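Local coordinates for cobalamin-binding protein (Desulfitobacterium hafniense, PDB 4JGI) that binds methylcobalamin between a helical domain and a Rossmann-like domain and probably serves as the corrinoid-carrying subunit of an O-demethylase, at residues 56-59 / 60-64; 42-45 / 46-50; 111-115 / 116-120; 202-205 / 206-210; 70-73 / 74-78. All coordinates share one frame; numbering follows the deposited sequence.

Contact 1. Residues 56-59 / 60-64; sequences GEYF and IGDLI
Phe59 and Asp62 meet at the start of helix 60-77, where Phe59 takes the N-cap position and the side chain of Asp62, three residues on, accepts from its backbone N, one half of a capping-box arrangement. The bond from Phe59 N to OD2 of Asp62 measures 2.9 Å and is nearly straight (170°), received on the lone pair facing away from OD1. With CG beside its own backbone N (chi1 -62°), the aspartate is turned back toward the incoming loop. In exchange, Phe59 O takes weak bonds from the N atoms of Asp62 and Leu63. The close-packed side is where Tyr58 meets the carboxylate: CB of Tyr58 comes within 3.6 Å of Asp62 OD2 and the two side chains cross at about a right angle; the Tyr58 hydroxyl bonds onward to Ser12 O. With an alanine in place of Asp62, the Phe59 N-H would probably lose its acceptor and the helix start be less firmly fixed. Ile60 and Leu63 touch the methylcobalamin. The solvent side is looser: the Phe59 ring leads away from the helix, and a water gives one hydrogen to Asp62 OD2 at 2.8 Å and another, weakly, to Glu57 O.

Contact 2. Residues 42-45 / 46-50; sequences FQQG and MTKVG
Phe42 opens a continuous run of alpha-helix within helix 32-54 of the helical B12-binding domain, its carbonyl O receiving the Met46 N-H at 2.9 Å. Its ring leads away from the next turn and packs among Ile19, Val22 and Val23 of helix 16-29 and Leu70 and Ala73 of helix 60-77. Met46, one turn on, also faces helix 60-77: CG anti to the backbone N (chi1 177°) and bends at the next two torsions take the thioether away from segment 42-45, against Ala66 and Leu70.

Gln43 contributes mainly its carbonyl, which accepts a weak bond from Thr47 N; OG1 of Thr47 lies 3.7 Å from Gln43 O. The side chains of this pair face helix 199-209, Gln43 on Gln207 and Thr47 on Lys204.

At Gln44 the contact passes to the side chains. Its carbonyl is bonded by Lys48 N, and the two long chains run side by side in the same direction, flanked by helix 4-12. CE of Lys48 approaches CG of Gln44 at 3.7 Å and the amide NE2 of Gln44 at 3.6 Å. Beyond it, the bend at the end of the lysine chain (chi4 -59°) puts NZ of Lys48 3.9 Å from NE2 of Gln44.

Gly45, buried, puts no side chain on the helix surface, and its carbonyl closes the next turn by accepting from Val49 N at 3.0 Å. CG2 of Val49 sits beside the backbone N (chi1 178°, measured to CG1) and comes to 3.5 Å from Gly45 O.

Contact 3. Residues 111-115 / 116-120; sequences TMAEA and SGFEV
Ser116 turns its hydroxyl back on the helix it follows: OG, beside its own backbone N (chi1 -66°), donates to Met112 O at 2.8 Å. This satisfies a buried hydroxyl and a carbonyl of the last turn. A Schellman motif then ends the helix, with Gly117 at positive phi, its N bonded to Glu114 O, and Phe118 N to Ala113 O at 3.0 Å. The latter oxygen is gripped twice, since Ser116 N also donates to it from the opposite face of its carbonyl plane.

The Phe118 ring meets the same oxygen with its edge, CD1 lying 3.3 Å from Ala113 O and near the ring plane. Beyond the turn, Val120 points back at the helix. Its CG2, anti to the carbonyl carbon, fits between CB of Ala113 at 3.8 Å and CG of Glu114 at 3.7 Å. The Glu114 chain runs extended beyond CG and crosses Val120 at about a right angle, so that OE2 can reach the strand through a water bonded to Val120 N. Another water joins Glu114 O to Phe118 O.

The turn connects helix and second strand of the beta-alpha-beta unit 91-96, 104-115 and 119-122. Phe118 and Val120 pack on strand 91-96, Met112 and Ser116 on Val203 of helix 199-209, and Ala115 on Leu70 of helix 60-77.

Contact 4. Residues 202-205 / 206-210; sequences GVKI and CQRWV
Ile205 and Trp209 meet one turn apart on helix 199-209, a methyl group lying over an indole. Along the tryptophan, CB is 3.9 Å from Ile205 O and CG 3.6 Å from it, the carbonyl oxygen standing over one ring face near the root of the side chain. At CD2 the partner begins to change, for both that oxygen and CG2 of Ile205 are near. Farther out the methyl takes over: CE2, CZ3 and CH2 all lie close to CG2, and CZ2 is 3.6 Å from it. This is a CH-pi contact, with CG2 3.6 Å from the centroid of the six-membered ring and only 11° off its normal. The methyl gets there because CG2 is anti to the Ile205 backbone N, while CG1 takes the branch beside it. The Trp209 side chain also packs on Ile143 and Ile176 of the sheet.

On the solvent side, Lys204 and Arg208 run side by side, CE of the lysine lying over one face of the guanidinium at 3.5 Å from NH2. Their like charges are near, NZ being 3.9 Å from NH2, which would be expected to cost some energy. Cys206 and Val203 turn to Phe109 of helix 104-115. Such a two-faced helix, apolar toward a parallel sheet and charged outward, belongs to the Rossmann-like alpha/beta fold of the cobalamin-binding domain.

Contact 5. Residues 70-73 / 74-78; sequences LQAA and MDKLK
Gln71 and Asp75 are linked twice, by side chain and by backbone, one turn apart near the C-terminal end of helix 60-77 in the helical B12-binding domain. NE2 of Gln71 donates to OD1 of Asp75 at 3.0 Å, a bent bond (139°) that meets the oxygen from above the carboxylate plane. The amide and carboxylate planes are 25° apart. The glutamine bends forward to make it: CG lies anti to its backbone N, and a bend at chi2 (64°) brings the amide round to the next turn. In the backbone, Asp75 N bonds to Gln71 O. A leucine in place of Gln71 would probably leave Asp75 OD1 without this donor and the carboxylate freer to turn.

Lys76 reaches the other way, back to Ala72. Its N bonds to Ala72 O at 3.2 Å, and its ammonium, bent back at chi4, reaches the same oxygen weakly. A water bridges the same two groups, donating to Ala72 O and accepting from Lys76 NZ at 2.7 Å. The Lys76 side chain packs on Val23 and Met27 of helix 16-29.

Packing takes over on the buried side. Met74 N bonds to Leu70 O, and CG of Met74 is 4.3 Å from CG of Leu70. Gln71 packs on Glu114 and Ala115 of helix 104-115, while Met74 and Leu77 share Ile39 of helix 32-54. Leu77 N closes the last turn on Ala73 O, with CG of Leu77 3.4 Å from that oxygen.

How the contacts relate
Contact 3 is the buried one, contact 1 lies at the surface, and contacts 2, 4 and 5 have one face inside and one outside. Contacts 1 and 5 occupy the two ends of helix 60-77, with contact 2 on the preceding helix packed against both; these three belong to the helical domain. Contacts 3 and 4 touch in the Rossmann-like domain. Across the boundary, contacts 2 and 5 reach contact 3 at Met112 and Ala115, and contact 2 meets contact 4 through Gln43-Gln207 and Thr47-Lys204. Chemistry follows place: a side-chain bond at a helix start in contact 1, a Schellman turn with a serine hydroxyl in contact 3, regular helix bonding in contacts 2 and 4, amide-carboxylate pairing in contact 5.

Contact 1. Residues 56-59 / 60-64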
loop_
_atom_site.group_PDB
_atom_site.type_symbol
_atom_site.label_atom_id
_atom_site.label_comp_id
_atom_site.label_asym_id
_atom_site.label_seq_id
_atom_site.Cartn_x
_atom_site.Cartn_y
_atom_site.Cartn_z
ATOM N N GLY A 56 -10.734 -16.281 -0.483
ATOM C CA GLY A 56 -10.007 -17.512 -0.334
ATOM C C GLY A 56 -9.530 -18.145 -1.661
ATOM O O GLY A 56 -8.921 -19.168 -1.623
ATOM N N GLU A 57 -9.778 -17.508 -2.807
ATOM C CA GLU A 57 -9.323 -17.995 -4.106
ATOM C C GLU A 57 -7.811 -17.834 -4.272
ATOM O O GLU A 57 -7.102 -18.748 -4.728
ATOM C CB GLU A 57 -10.055 -17.267 -5.227
ATOM C CG GLU A 57 -9.758 -17.746 -6.596
ATOM C CD GLU A 57 -10.241 -16.845 -7.752
ATOM O OE1 GLU A 57 -10.954 -15.800 -7.554
ATOM O OE2 GLU A 57 -9.792 -17.189 -8.896
ATOM N N TYR A 58 -7.341 -16.664 -3.865
ATOM C CA TYR A 58 -5.941 -16.377 -3.960
ATOM C C TYR A 58 -5.264 -16.544 -2.573
ATOM O O TYR A 58 -5.924 -16.553 -1.545
ATOM C CB TYR A 58 -5.743 -14.951 -4.434
ATOM C CG TYR A 58 -5.900 -14.680 -5.908
ATOM C CD1 TYR A 58 -6.077 -15.707 -6.834
ATOM C CD2 TYR A 58 -5.865 -13.407 -6.376
ATOM C CE1 TYR A 58 -6.221 -15.433 -8.193
ATOM C CE2 TYR A 58 -5.988 -13.105 -7.719
ATOM C CZ TYR A 58 -6.194 -14.107 -8.631
ATOM O OH TYR A 58 -6.241 -13.823 -10.015
ATOM N N PHE A 59 -3.945 -16.711 -2.631
ATOM C CA PHE A 59 -3.075 -17.011 -1.451
ATOM C C PHE A 59 -2.046 -15.907 -1.289
ATOM O O PHE A 59 -1.977 -14.967 -2.113
ATOM C CB PHE A 59 -2.387 -18.371 -1.650
ATOM C CG PHE A 59 -3.376 -19.450 -1.924
ATOM C CD1 PHE A 59 -4.314 -19.744 -0.960
ATOM C CD2 PHE A 59 -3.484 -19.984 -3.193
ATOM C CE1 PHE A 59 -5.284 -20.681 -1.194
ATOM C CE2 PHE A 59 -4.426 -20.965 -3.434
ATOM C CZ PHE A 59 -5.346 -21.259 -2.432
ATOM N N ILE A 60 -1.243 -15.998 -0.230
ATOM C CA ILE A 60 -0.171 -15.010 -0.010
ATOM C C ILE A 60 0.713 -14.864 -1.249
ATOM O O ILE A 60 1.103 -13.758 -1.619
ATOM C CB ILE A 60 0.689 -15.435 1.223
ATOM C CG1 ILE A 60 -0.223 -15.291 2.436
ATOM C CG2 ILE A 60 1.980 -14.630 1.411
ATOM C CD1 ILE A 60 -0.852 -13.930 2.642
ATOM N N GLY A 61 1.093 -15.978 -1.868
ATOM C CA GLY A 61 1.928 -15.886 -3.052
ATOM C C GLY A 61 1.341 -14.964 -4.116
ATOM O O GLY A 61 2.079 -14.176 -4.770
ATOM N N ASP A 62 0.027 -14.989 -4.316
ATOM C CA ASP A 62 -0.574 -14.147 -5.328
ATOM C C ASP A 62 -0.443 -12.680 -4.972
ATOM O O ASP A 62 -0.291 -11.872 -5.844
ATOM C CB ASP A 62 -2.040 -14.516 -5.489
ATOM C CG ASP A 62 -2.172 -15.946 -5.945
ATOM O OD1 ASP A 62 -1.552 -16.269 -7.023
ATOM O OD2 ASP A 62 -2.741 -16.805 -5.243
ATOM N N LEU A 63 -0.465 -12.380 -3.674
ATOM C CA LEU A 63 -0.241 -11.009 -3.305
ATOM C C LEU A 63 1.214 -10.556 -3.578
ATOM O O LEU A 63 1.438 -9.390 -3.912
ATOM C CB LEU A 63 -0.602 -10.732 -1.875
ATOM C CG LEU A 63 -2.009 -11.034 -1.464
ATOM C CD1 LEU A 63 -2.152 -10.748 0.034
ATOM C CD2 LEU A 63 -3.039 -10.242 -2.195
ATOM N N ILE A 64 2.189 -11.434 -3.328
ATOM C CA ILE A 64 3.528 -11.119 -3.688
ATOM C C ILE A 64 3.635 -10.847 -5.191
ATOM O O ILE A 64 4.206 -9.846 -5.655
ATOM C CB ILE A 64 4.427 -12.274 -3.232
ATOM C CG1 ILE A 64 4.397 -12.376 -1.711
ATOM C CG2 ILE A 64 5.873 -12.062 -3.778
ATOM C CD1 ILE A 64 5.093 -13.590 -1.175
HETATM O O HOH W 1 -4.035 -19.026 -6.379
#

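Contact 2. Residues 42-45 / 46-50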
loop_
_atom_site.group_PDB
_atom_site.type_symbol
_atom_site.label_atom_id
_atom_site.label_comp_id
_atom_site.label_asym_id
_atom_site.label_seq_id
_atom_site.Cartn_x
_atom_site.Cartn_y
_atom_site.Cartn_z
ATOM N N PHE A 42 -5.125 -0.694 -14.067
ATOM C CA PHE A 42 -4.368 -1.643 -13.307
ATOM C C PHE A 42 -4.521 -1.514 -11.800
ATOM O O PHE A 42 -4.618 -2.529 -11.049
ATOM C CB PHE A 42 -2.897 -1.605 -13.743
ATOM C CG PHE A 42 -2.614 -2.140 -15.113
ATOM C CD1 PHE A 42 -3.391 -3.126 -15.726
ATOM C CD2 PHE A 42 -1.425 -1.718 -15.752
ATOM C CE1 PHE A 42 -3.037 -3.685 -16.987
ATOM C CE2 PHE A 42 -1.056 -2.278 -16.978
ATOM C CZ PHE A 42 -1.881 -3.218 -17.600
ATOM N N GLN A 43 -4.630 -0.317 -11.328
ATOM C CA GLN A 43 -4.849 -0.067 -9.882
ATOM C C GLN A 43 -6.227 -0.639 -9.444
ATOM O O GLN A 43 -6.399 -1.171 -8.364
ATOM C CB GLN A 43 -4.668 1.452 -9.601
ATOM C CG GLN A 43 -3.230 1.888 -9.699
ATOM C CD GLN A 43 -2.936 3.349 -9.466
ATOM O OE1 GLN A 43 -1.739 3.769 -9.471
ATOM N NE2 GLN A 43 -3.961 4.114 -9.292
ATOM N N GLN A 44 -7.252 -0.507 -10.286
ATOM C CA GLN A 44 -8.518 -1.059 -10.015
ATOM C C GLN A 44 -8.400 -2.556 -10.000
ATOM O O GLN A 44 -9.013 -3.237 -9.170
ATOM C CB GLN A 44 -9.465 -0.548 -11.066
ATOM C CG GLN A 44 -10.526 -1.532 -11.522
ATOM C CD GLN A 44 -11.421 -0.942 -12.620
ATOM O OE1 GLN A 44 -11.190 0.189 -13.090
ATOM N NE2 GLN A 44 -12.429 -1.707 -13.044
ATOM N N GLY A 45 -7.618 -3.133 -10.905
ATOM C CA GLY A 45 -7.409 -4.563 -10.854
ATOM C C GLY A 45 -6.707 -5.128 -9.634
ATOM O O GLY A 45 -6.967 -6.250 -9.186
ATOM N N MET A 46 -5.760 -4.331 -9.097
ATOM C CA MET A 46 -5.161 -4.669 -7.807
ATOM C C MET A 46 -6.184 -4.832 -6.678
ATOM O O MET A 46 -6.080 -5.696 -5.858
ATOM C CB MET A 46 -4.115 -3.586 -7.425
ATOM C CG MET A 46 -3.530 -3.852 -6.065
ATOM S SD MET A 46 -2.544 -5.308 -6.210
ATOM C CE MET A 46 -1.210 -4.186 -6.632
ATOM N N THR A 47 -7.157 -3.934 -6.645
ATOM C CA THR A 47 -8.231 -4.058 -5.720
ATOM C C THR A 47 -8.977 -5.374 -5.849
ATOM O O THR A 47 -9.336 -6.036 -4.862
ATOM C CB THR A 47 -9.116 -2.844 -5.749
ATOM O OG1 THR A 47 -8.364 -1.693 -5.321
ATOM C CG2 THR A 47 -10.311 -3.032 -4.880
ATOM N N LYS A 48 -9.183 -5.768 -7.078
ATOM C CA LYS A 48 -9.835 -7.061 -7.367
ATOM C C LYS A 48 -8.962 -8.279 -6.906
ATOM O O LYS A 48 -9.462 -9.262 -6.408
ATOM C CB LYS A 48 -10.180 -7.123 -8.869
ATOM C CG LYS A 48 -11.326 -6.189 -9.279
ATOM C CD LYS A 48 -11.461 -6.117 -10.824
ATOM C CE LYS A 48 -12.176 -4.880 -11.389
ATOM N NZ LYS A 48 -13.587 -4.722 -10.897
ATOM N N VAL A 49 -7.622 -8.193 -7.007
ATOM C CA VAL A 49 -6.716 -9.176 -6.394
ATOM C C VAL A 49 -6.986 -9.289 -4.913
ATOM O O VAL A 49 -7.142 -10.413 -4.404
ATOM C CB VAL A 49 -5.247 -8.842 -6.664
ATOM C CG1 VAL A 49 -4.345 -9.840 -5.989
ATOM C CG2 VAL A 49 -4.965 -8.911 -8.172
ATOM N N GLY A 50 -7.106 -8.162 -4.236
ATOM C CA GLY A 50 -7.432 -8.245 -2.842
ATOM C C GLY A 50 -8.760 -8.888 -2.524
ATOM O O GLY A 50 -8.839 -9.662 -1.575
#

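Contact 3. Residues 111-115 / 116-120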
loop_
_atom_site.group_PDB
_atom_site.type_symbol
_atom_site.label_atom_id
_atom_site.label_comp_id
_atom_site.label_asym_id
_atom_site.label_seq_id
_atom_site.Cartn_x
_atom_site.Cartn_y
_atom_site.Cartn_z
ATOM N N THR A 111 5.673 -3.112 -1.350
ATOM C CA THR A 111 5.859 -3.315 -2.788
ATOM C C THR A 111 4.610 -2.779 -3.513
ATOM O O THR A 111 4.770 -2.101 -4.535
ATOM C CB THR A 111 6.083 -4.785 -3.098
ATOM O OG1 THR A 111 7.256 -5.221 -2.354
ATOM C CG2 THR A 111 6.215 -5.005 -4.617
ATOM N N MET A 112 3.407 -3.077 -3.050
ATOM C CA MET A 112 2.164 -2.599 -3.706
ATOM C C MET A 112 2.093 -1.097 -3.652
ATOM O O MET A 112 1.709 -0.489 -4.625
ATOM C CB MET A 112 0.935 -3.222 -3.104
ATOM C CG MET A 112 0.878 -4.732 -3.349
ATOM S SD MET A 112 -0.603 -5.264 -2.480
ATOM C CE MET A 112 -0.776 -6.935 -3.077
ATOM N N ALA A 113 2.487 -0.512 -2.536
ATOM C CA ALA A 113 2.368 0.944 -2.388
ATOM C C ALA A 113 3.339 1.685 -3.298
ATOM O O ALA A 113 2.992 2.669 -3.958
ATOM C CB ALA A 113 2.624 1.327 -0.933
ATOM N N GLU A 114 4.583 1.177 -3.388
ATOM C CA GLU A 114 5.607 1.686 -4.285
ATOM C C GLU A 114 5.131 1.583 -5.766
ATOM O O GLU A 114 5.264 2.522 -6.497
ATOM C CB GLU A 114 6.996 1.038 -4.022
ATOM C CG GLU A 114 7.593 1.564 -2.738
ATOM C CD GLU A 114 9.029 1.010 -2.429
ATOM O OE1 GLU A 114 9.312 -0.161 -2.832
ATOM O OE2 GLU A 114 9.848 1.730 -1.761
ATOM N N ALA A 115 4.552 0.461 -6.117
ATOM C CA ALA A 115 4.045 0.245 -7.448
ATOM C C ALA A 115 2.835 1.104 -7.764
ATOM O O ALA A 115 2.507 1.270 -8.927
ATOM C CB ALA A 115 3.678 -1.219 -7.635
ATOM N N SER A 116 2.164 1.638 -6.746
ATOM C CA SER A 116 0.992 2.454 -6.875
ATOM C C SER A 116 1.313 3.911 -6.766
ATOM O O SER A 116 0.372 4.698 -6.686
ATOM C CB SER A 116 0.048 2.129 -5.764
ATOM O OG SER A 116 -0.433 0.794 -5.883
ATOM N N GLY A 117 2.587 4.263 -6.848
ATOM C CA GLY A 117 3.056 5.633 -6.921
ATOM C C GLY A 117 3.276 6.339 -5.622
ATOM O O GLY A 117 3.451 7.572 -5.625
ATOM N N PHE A 118 3.337 5.597 -4.503
ATOM C CA PHE A 118 3.646 6.271 -3.254
ATOM C C PHE A 118 5.156 6.313 -3.039
ATOM O O PHE A 118 5.867 5.355 -3.406
ATOM C CB PHE A 118 3.025 5.576 -2.052
ATOM C CG PHE A 118 1.519 5.643 -1.960
ATOM C CD1 PHE A 118 0.731 4.712 -2.595
ATOM C CD2 PHE A 118 0.894 6.693 -1.303
ATOM C CE1 PHE A 118 -0.635 4.776 -2.554
ATOM C CE2 PHE A 118 -0.519 6.754 -1.281
ATOM C CZ PHE A 118 -1.261 5.821 -1.939
ATOM N N GLU A 119 5.666 7.341 -2.382
ATOM C CA GLU A 119 7.050 7.367 -1.869
ATOM C C GLU A 119 7.004 6.783 -0.457
ATOM O O GLU A 119 6.278 7.317 0.415
ATOM C CB GLU A 119 7.587 8.759 -1.826
ATOM C CG GLU A 119 8.994 8.808 -1.238
ATOM C CD GLU A 119 9.679 10.166 -1.376
ATOM O OE1 GLU A 119 8.959 11.186 -1.423
ATOM O OE2 GLU A 119 10.957 10.187 -1.350
ATOM N N VAL A 120 7.641 5.629 -0.251
ATOM C CA VAL A 120 7.518 4.908 0.947
ATOM C C VAL A 120 8.865 5.009 1.695
ATOM O O VAL A 120 9.945 4.633 1.152
ATOM C CB VAL A 120 7.105 3.453 0.681
ATOM C CG1 VAL A 120 7.076 2.680 1.980
ATOM C CG2 VAL A 120 5.749 3.368 -0.072
HETATM O O HOH W 2 9.478 4.671 -2.394
HETATM O O HOH W 3 6.457 4.977 -6.073
HETATM O O HOH W 4 10.661 1.771 0.609
#

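Contact 4. Residues 202-205 / 206-210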
loop_
_atom_site.group_PDB
_atom_site.type_symbol
_atom_site.label_atom_id
_atom_site.label_comp_id
_atom_site.label_asym_id
_atom_site.label_seq_id
_atom_site.Cartn_x
_atom_site.Cartn_y
_atom_site.Cartn_z
ATOM N N GLY A 202 -5.318 -2.455 1.771
ATOM C CA GLY A 202 -4.655 -1.300 2.366
ATOM C C GLY A 202 -4.287 -0.253 1.337
ATOM O O GLY A 202 -4.406 0.979 1.576
ATOM N N VAL A 203 -3.807 -0.662 0.149
ATOM C CA VAL A 203 -3.487 0.297 -0.895
ATOM C C VAL A 203 -4.728 1.048 -1.343
ATOM O O VAL A 203 -4.668 2.259 -1.593
ATOM C CB VAL A 203 -2.784 -0.343 -2.086
ATOM C CG1 VAL A 203 -2.619 0.625 -3.214
ATOM C CG2 VAL A 203 -1.463 -0.894 -1.667
ATOM N N LYS A 204 -5.817 0.299 -1.489
ATOM C CA LYS A 204 -7.150 0.873 -1.850
ATOM C C LYS A 204 -7.503 1.998 -0.872
ATOM O O LYS A 204 -7.899 3.100 -1.306
ATOM C CB LYS A 204 -8.249 -0.172 -1.822
ATOM C CG LYS A 204 -9.618 0.435 -2.225
ATOM C CD LYS A 204 -10.726 -0.605 -1.973
ATOM C CE LYS A 204 -12.152 -0.130 -2.222
ATOM N NZ LYS A 204 -13.223 -1.193 -2.425
ATOM N N ILE A 205 -7.344 1.716 0.405
ATOM C CA ILE A 205 -7.600 2.734 1.453
ATOM C C ILE A 205 -6.744 3.966 1.288
ATOM O O ILE A 205 -7.223 5.142 1.335
ATOM C CB ILE A 205 -7.517 2.127 2.845
ATOM C CG1 ILE A 205 -8.601 1.100 3.121
ATOM C CG2 ILE A 205 -7.455 3.218 3.919
ATOM C CD1 ILE A 205 -8.332 0.145 4.243
ATOM N N CYS A 206 -5.480 3.759 1.061
ATOM C CA CYS A 206 -4.534 4.825 0.983
ATOM C C CYS A 206 -4.754 5.698 -0.274
ATOM O O CYS A 206 -4.647 6.928 -0.239
ATOM C CB CYS A 206 -3.125 4.244 0.963
ATOM S SG CYS A 206 -2.535 3.573 2.549
ATOM N N GLN A 207 -5.093 5.029 -1.357
ATOM C CA GLN A 207 -5.441 5.759 -2.596
ATOM C C GLN A 207 -6.671 6.681 -2.431
ATOM O O GLN A 207 -6.641 7.810 -2.923
ATOM C CB GLN A 207 -5.661 4.807 -3.746
ATOM C CG GLN A 207 -4.395 4.158 -4.268
ATOM C CD GLN A 207 -3.460 5.041 -5.124
ATOM O OE1 GLN A 207 -3.299 6.250 -4.935
ATOM N NE2 GLN A 207 -2.805 4.399 -6.080
ATOM N N ARG A 208 -7.660 6.234 -1.668
ATOM C CA ARG A 208 -8.814 7.046 -1.350
ATOM C C ARG A 208 -8.426 8.277 -0.546
ATOM O O ARG A 208 -8.991 9.364 -0.736
ATOM C CB ARG A 208 -9.921 6.238 -0.639
ATOM C CG ARG A 208 -10.562 5.167 -1.511
ATOM C CD ARG A 208 -11.530 4.279 -0.831
ATOM N NE ARG A 208 -12.326 3.569 -1.850
ATOM C CZ ARG A 208 -13.572 3.116 -1.670
ATOM N NH1 ARG A 208 -14.076 3.116 -0.450
ATOM N NH2 ARG A 208 -14.292 2.583 -2.691
ATOM N N TRP A 209 -7.492 8.124 0.420
ATOM C CA TRP A 209 -7.069 9.301 1.198
ATOM C C TRP A 209 -6.284 10.377 0.450
ATOM O O TRP A 209 -6.308 11.551 0.816
ATOM C CB TRP A 209 -6.211 8.740 2.310
ATOM C CG TRP A 209 -6.949 8.075 3.418
ATOM C CD1 TRP A 209 -8.258 8.288 3.829
ATOM C CD2 TRP A 209 -6.395 7.154 4.350
ATOM N NE1 TRP A 209 -8.528 7.542 4.935
ATOM C CE2 TRP A 209 -7.396 6.822 5.269
ATOM C CE3 TRP A 209 -5.134 6.523 4.473
ATOM C CZ2 TRP A 209 -7.206 5.932 6.310
ATOM C CZ3 TRP A 209 -4.953 5.650 5.515
ATOM C CH2 TRP A 209 -5.932 5.387 6.452
ATOM N N VAL A 210 -5.583 10.011 -0.606
ATOM C CA VAL A 210 -4.734 10.948 -1.280
ATOM C C VAL A 210 -5.342 11.435 -2.593
ATOM O O VAL A 210 -6.340 10.898 -3.013
ATOM C CB VAL A 210 -3.275 10.438 -1.400
ATOM C CG1 VAL A 210 -2.822 9.989 -0.024
ATOM C CG2 VAL A 210 -3.093 9.307 -2.383
#

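Contact 5. Residues 70-73 / 74-78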
loop_
_atom_site.group_PDB
_atom_site.type_symbol
_atom_site.label_atom_id
_atom_site.label_comp_id
_atom_site.label_asym_id
_atom_site.label_seq_id
_atom_site.Cartn_x
_atom_site.Cartn_y
_atom_site.Cartn_z
ATOM N N LEU A 70 2.574 -5.406 -10.907
ATOM C CA LEU A 70 2.230 -3.957 -11.075
ATOM C C LEU A 70 3.498 -3.142 -11.248
ATOM O O LEU A 70 3.564 -2.227 -12.047
ATOM C CB LEU A 70 1.372 -3.455 -9.931
ATOM C CG LEU A 70 0.884 -2.021 -10.067
ATOM C CD1 LEU A 70 0.020 -1.875 -11.320
ATOM C CD2 LEU A 70 0.075 -1.642 -8.815
ATOM N N GLN A 71 4.504 -3.389 -10.394
ATOM C CA GLN A 71 5.717 -2.596 -10.507
ATOM C C GLN A 71 6.337 -2.746 -11.870
ATOM O O GLN A 71 6.859 -1.783 -12.399
ATOM C CB GLN A 71 6.702 -2.982 -9.398
ATOM C CG GLN A 71 7.916 -2.088 -9.365
ATOM C CD GLN A 71 7.566 -0.641 -9.024
ATOM O OE1 GLN A 71 7.263 -0.357 -7.916
ATOM N NE2 GLN A 71 7.669 0.241 -9.990
ATOM N N ALA A 72 6.350 -3.963 -12.425
ATOM C CA ALA A 72 6.936 -4.162 -13.766
ATOM C C ALA A 72 6.197 -3.384 -14.826
ATOM O O ALA A 72 6.795 -2.729 -15.672
ATOM C CB ALA A 72 6.936 -5.630 -14.085
ATOM N N ALA A 73 4.878 -3.371 -14.753
ATOM C CA ALA A 73 4.075 -2.555 -15.686
ATOM C C ALA A 73 4.358 -1.105 -15.537
ATOM O O ALA A 73 4.515 -0.406 -16.535
ATOM C CB ALA A 73 2.571 -2.812 -15.435
ATOM N N MET A 74 4.442 -0.625 -14.288
ATOM C CA MET A 74 4.771 0.795 -14.031
ATOM C C MET A 74 6.108 1.204 -14.561
ATOM O O MET A 74 6.227 2.297 -15.093
ATOM C CB MET A 74 4.697 1.122 -12.581
ATOM C CG MET A 74 3.306 0.952 -12.080
ATOM S SD MET A 74 2.103 2.058 -12.881
ATOM C CE MET A 74 2.988 3.484 -12.560
ATOM N N ASP A 75 7.091 0.305 -14.483
ATOM C CA ASP A 75 8.442 0.601 -14.946
ATOM C C ASP A 75 8.416 0.770 -16.460
ATOM O O ASP A 75 9.163 1.593 -17.009
ATOM C CB ASP A 75 9.431 -0.555 -14.610
ATOM C CG ASP A 75 9.723 -0.711 -13.130
ATOM O OD1 ASP A 75 9.572 0.260 -12.370
ATOM O OD2 ASP A 75 10.177 -1.846 -12.750
ATOM N N LYS A 76 7.575 -0.008 -17.149
ATOM C CA LYS A 76 7.486 0.127 -18.581
ATOM C C LYS A 76 6.771 1.345 -19.034
ATOM O O LYS A 76 7.132 1.899 -20.083
ATOM C CB LYS A 76 6.804 -1.042 -19.198
ATOM C CG LYS A 76 7.672 -2.226 -19.218
ATOM C CD LYS A 76 6.985 -3.401 -19.864
ATOM C CE LYS A 76 7.717 -4.715 -19.544
ATOM N NZ LYS A 76 7.639 -5.069 -18.061
ATOM N N LEU A 77 5.771 1.761 -18.271
ATOM C CA LEU A 77 4.932 2.878 -18.637
ATOM C C LEU A 77 5.525 4.210 -18.295
ATOM O O LEU A 77 5.067 5.204 -18.807
ATOM C CB LEU A 77 3.548 2.732 -18.017
ATOM C CG LEU A 77 2.672 1.599 -18.613
ATOM C CD1 LEU A 77 1.511 1.267 -17.683
ATOM C CD2 LEU A 77 2.093 1.960 -19.961
ATOM N N LYS A 78 6.568 4.220 -17.476
ATOM C CA LYS A 78 7.179 5.492 -17.020
ATOM C C LYS A 78 7.728 6.437 -18.094
ATOM O O LYS A 78 7.574 7.635 -17.966
ATOM C CB LYS A 78 8.257 5.220 -15.988
ATOM C CG LYS A 78 7.680 5.300 -14.566
ATOM C CD LYS A 78 8.656 4.960 -13.424
ATOM C CE LYS A 78 10.120 5.279 -13.729
ATOM N NZ LYS A 78 10.369 6.724 -14.029
HETATM O O HOH W 5 9.480 -3.812 -16.521
#